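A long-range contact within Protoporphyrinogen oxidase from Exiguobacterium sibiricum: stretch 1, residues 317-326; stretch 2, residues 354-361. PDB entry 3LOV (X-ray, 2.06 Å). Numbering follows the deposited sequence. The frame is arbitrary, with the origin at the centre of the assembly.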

# COMPACT_ATOMS: atom_id res chain seq x y z
N PHE A 317 -14.22 -21.11 -3.37
CA PHE A 317 -14.49 -22.48 -3.82
C PHE A 317 -14.80 -23.36 -2.64
O PHE A 317 -14.24 -23.16 -1.56
CB PHE A 317 -13.23 -23.07 -4.43
CG PHE A 317 -12.75 -22.33 -5.63
CD1 PHE A 317 -13.22 -22.66 -6.90
CD2 PHE A 317 -11.82 -21.30 -5.49
CE1 PHE A 317 -12.76 -21.98 -8.03
CE2 PHE A 317 -11.36 -20.63 -6.61
CZ PHE A 317 -11.83 -20.96 -7.88
N ASP A 318 -15.63 -24.38 -2.85
CA ASP A 318 -15.76 -25.43 -1.85
C ASP A 318 -14.36 -26.01 -1.58
O ASP A 318 -13.52 -26.07 -2.48
CB ASP A 318 -16.75 -26.52 -2.32
CG ASP A 318 -18.20 -26.15 -2.02
OD1 ASP A 318 -18.47 -25.72 -0.87
OD2 ASP A 318 -19.06 -26.28 -2.92
N GLN A 319 -14.11 -26.37 -0.32
CA GLN A 319 -12.78 -26.81 0.10
C GLN A 319 -12.24 -27.83 -0.88
O GLN A 319 -12.97 -28.73 -1.30
CB GLN A 319 -12.84 -27.39 1.51
CG GLN A 319 -11.46 -27.72 2.08
CD GLN A 319 -11.22 -27.08 3.44
OE1 GLN A 319 -11.43 -25.88 3.61
NE2 GLN A 319 -10.76 -27.87 4.40
N GLN A 320 -10.97 -27.69 -1.25
CA GLN A 320 -10.39 -28.43 -2.37
C GLN A 320 -9.49 -29.53 -1.89
O GLN A 320 -8.68 -29.30 -0.98
CB GLN A 320 -9.56 -27.50 -3.25
CG GLN A 320 -10.40 -26.60 -4.12
CD GLN A 320 -10.98 -27.34 -5.31
OE1 GLN A 320 -10.27 -28.05 -6.02
NE2 GLN A 320 -12.28 -27.17 -5.54
N GLN A 321 -9.61 -30.70 -2.53
CA GLN A 321 -8.73 -31.87 -2.27
C GLN A 321 -7.32 -31.70 -2.85
O GLN A 321 -6.35 -32.15 -2.24
CB GLN A 321 -9.38 -33.17 -2.78
N SER A 322 -7.19 -31.07 -4.01
CA SER A 322 -5.89 -30.66 -4.56
C SER A 322 -5.78 -29.12 -4.54
O SER A 322 -6.40 -28.45 -5.38
N LEU A 323 -5.02 -28.58 -3.57
CA LEU A 323 -4.82 -27.13 -3.45
C LEU A 323 -4.41 -26.52 -4.80
O LEU A 323 -3.43 -26.97 -5.40
CB LEU A 323 -3.73 -26.80 -2.41
CG LEU A 323 -3.98 -27.11 -0.92
CD1 LEU A 323 -2.69 -26.93 -0.10
CD2 LEU A 323 -5.14 -26.25 -0.37
N PRO A 324 -5.17 -25.52 -5.29
CA PRO A 324 -4.85 -24.84 -6.57
C PRO A 324 -3.47 -24.16 -6.61
O PRO A 324 -2.86 -24.07 -7.68
CB PRO A 324 -5.97 -23.81 -6.73
CG PRO A 324 -7.09 -24.26 -5.82
CD PRO A 324 -6.46 -25.06 -4.72
N ILE A 325 -2.99 -23.67 -5.47
CA ILE A 325 -1.62 -23.21 -5.33
C ILE A 325 -1.04 -23.89 -4.07
O ILE A 325 -1.69 -23.90 -3.01
CB ILE A 325 -1.53 -21.65 -5.22
CG1 ILE A 325 -2.62 -20.94 -6.04
CG2 ILE A 325 -0.16 -21.18 -5.68
CD1 ILE A 325 -2.79 -19.45 -5.71
N GLU A 326 0.16 -24.48 -4.16
CA GLU A 326 0.77 -25.23 -3.03
C GLU A 326 1.61 -24.31 -2.11
O GLU A 326 2.82 -24.53 -1.92
CB GLU A 326 1.63 -26.42 -3.53
CG GLU A 326 0.86 -27.56 -4.25
CD GLU A 326 -0.24 -28.22 -3.40
OE1 GLU A 326 -0.08 -28.34 -2.16
OE2 GLU A 326 -1.26 -28.63 -4.01
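Stretch 2 354-361: APDHTVLR

Stretch 2 enters the contact through a type I beta turn, A354 to H357, closed by a backbone hydrogen bond from H357 N to A354 O at 3.3 Å. It then extends as a strand that runs antiparallel to the end of the strand of stretch 1. The evidence for direction and register is the pairing of F317 with T358: F317 N donates to T358 O at 2.8 Å with an N-H...O angle of 161°, and T358 N donates back to F317 O at 3.1 Å and 157°. Two short, nearly straight bonds between the same two residues define an antiparallel hydrogen-bonded pair, with F317 CA and T358 CA 5.2 Å apart. Backbone angles agree, since F317 (-117/149) and T358 (-105/121) are both extended.

Because the pair is in register, the side chains of F317 and T358 lie on the same face of the sheet, with F317 CB 4.2 Å from T358 CB. Both have chi1 in the m well, at -61° and -65°. For F317, this rotamer together with chi2 of -88° leaves ring atom CE2 4.1 Å from L360 CD1, an approach oblique to the ring. L360, two residues beyond T358, points its CA-to-CB bond toward stretch 1. Its m,t conformation (-61°, 180°) places the two methyl groups among three apolar neighbours: CD1 also lies 4.1 Å from P324 CB, while CD2 lies 3.6 Å from I325 CD1. I325 reaches this position although its CA-to-CB bond points sideways; chi1 is off the wells at -33°, and chi2 of 166° extends the chain so that CD1 comes near.

T358 has the largest area covered by the opposing stretch, 112 Å², and its branches meet different neighbours. In the m rotamer OG1 lies 3.1 Å from Q320 N, which donates a weak hydrogen bond to it at an angle of 133°, while CG2 packs 3.8 Å from P324 CD. The threonine thus faces a backbone amide with its hydroxyl and a proline ring with its methyl. The CA-to-CB bond of P324 points toward stretch 2, and its ring lies against both T358 and L360.

Beyond F317 the chain of stretch 1 stays close to the turn, and the nearest CA atoms across the contact are those of Q319 and H357, 4.1 Å apart. The CA-to-CB bond of Q319 points sideways, but the side chain, with chi1 at -174° (t) and chi2 at 126°, brings OE1 to 2.9 Å from H357 N. The angle is too poor for a hydrogen bond, so this is proximity alone. Q320 is m,m (-76°, -76°), and its end leads away from stretch 2; NE2 makes a weak 3.5 Å hydrogen bond to D318 O. H357 points away overall, yet its CB is 3.4 Å from F317 O. Its m rotamer, at -63°, leaves the imidazole beside D318, with H357 CD2 4.4 Å from D318 CA, and H357 NE2 is hydrogen-bonded elsewhere in the structure.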

# COMPACT_ATOMS: atom_id res chain seq x y z
N ALA A 354 -11.55 -17.82 6.12
CA ALA A 354 -12.37 -18.72 5.31
C ALA A 354 -12.08 -20.18 5.71
O ALA A 354 -11.53 -20.98 4.94
CB ALA A 354 -12.10 -18.48 3.84
N PRO A 355 -12.46 -20.53 6.95
CA PRO A 355 -12.03 -21.77 7.61
C PRO A 355 -12.25 -23.07 6.80
O PRO A 355 -11.36 -23.94 6.78
CB PRO A 355 -12.90 -21.79 8.88
CG PRO A 355 -14.11 -20.95 8.52
CD PRO A 355 -13.53 -19.85 7.70
N ASP A 356 -13.41 -23.20 6.15
CA ASP A 356 -13.75 -24.45 5.46
C ASP A 356 -13.86 -24.29 3.96
O ASP A 356 -14.75 -24.87 3.33
CB ASP A 356 -15.05 -24.99 6.00
CG ASP A 356 -14.93 -25.38 7.45
OD1 ASP A 356 -14.14 -26.32 7.71
OD2 ASP A 356 -15.56 -24.72 8.30
N HIS A 357 -12.97 -23.49 3.39
CA HIS A 357 -13.01 -23.21 1.97
C HIS A 357 -11.64 -22.90 1.41
O HIS A 357 -10.71 -22.62 2.15
CB HIS A 357 -13.93 -22.02 1.68
CG HIS A 357 -15.35 -22.24 2.06
ND1 HIS A 357 -15.78 -22.21 3.37
CD2 HIS A 357 -16.46 -22.44 1.30
CE1 HIS A 357 -17.09 -22.39 3.40
NE2 HIS A 357 -17.52 -22.54 2.16
N THR A 358 -11.57 -22.96 0.08
CA THR A 358 -10.41 -22.56 -0.65
C THR A 358 -10.80 -21.22 -1.25
O THR A 358 -11.78 -21.12 -1.99
CB THR A 358 -10.08 -23.58 -1.74
OG1 THR A 358 -9.71 -24.81 -1.11
CG2 THR A 358 -8.92 -23.12 -2.62
N VAL A 359 -10.03 -20.18 -0.90
CA VAL A 359 -10.32 -18.85 -1.40
C VAL A 359 -9.08 -18.25 -2.05
O VAL A 359 -8.03 -18.16 -1.40
CB VAL A 359 -10.80 -17.95 -0.28
CG1 VAL A 359 -11.16 -16.56 -0.83
CG2 VAL A 359 -12.00 -18.63 0.45
N LEU A 360 -9.24 -17.84 -3.31
CA LEU A 360 -8.17 -17.22 -4.08
C LEU A 360 -8.50 -15.72 -4.26
O LEU A 360 -9.62 -15.36 -4.58
CB LEU A 360 -7.95 -17.94 -5.43
CG LEU A 360 -7.54 -19.44 -5.45
CD1 LEU A 360 -7.37 -19.96 -6.90
CD2 LEU A 360 -6.25 -19.70 -4.68
N ARG A 361 -7.52 -14.85 -4.02
CA ARG A 361 -7.68 -13.40 -4.29
C ARG A 361 -6.63 -12.98 -5.32
O ARG A 361 -5.45 -13.01 -5.02
CB ARG A 361 -7.58 -12.51 -3.03
CG ARG A 361 -7.98 -11.02 -3.32
CD ARG A 361 -8.25 -10.12 -2.12
NE ARG A 361 -7.04 -9.64 -1.48
CZ ARG A 361 -6.89 -8.45 -0.88
NH1 ARG A 361 -7.89 -7.57 -0.79
NH2 ARG A 361 -5.72 -8.13 -0.36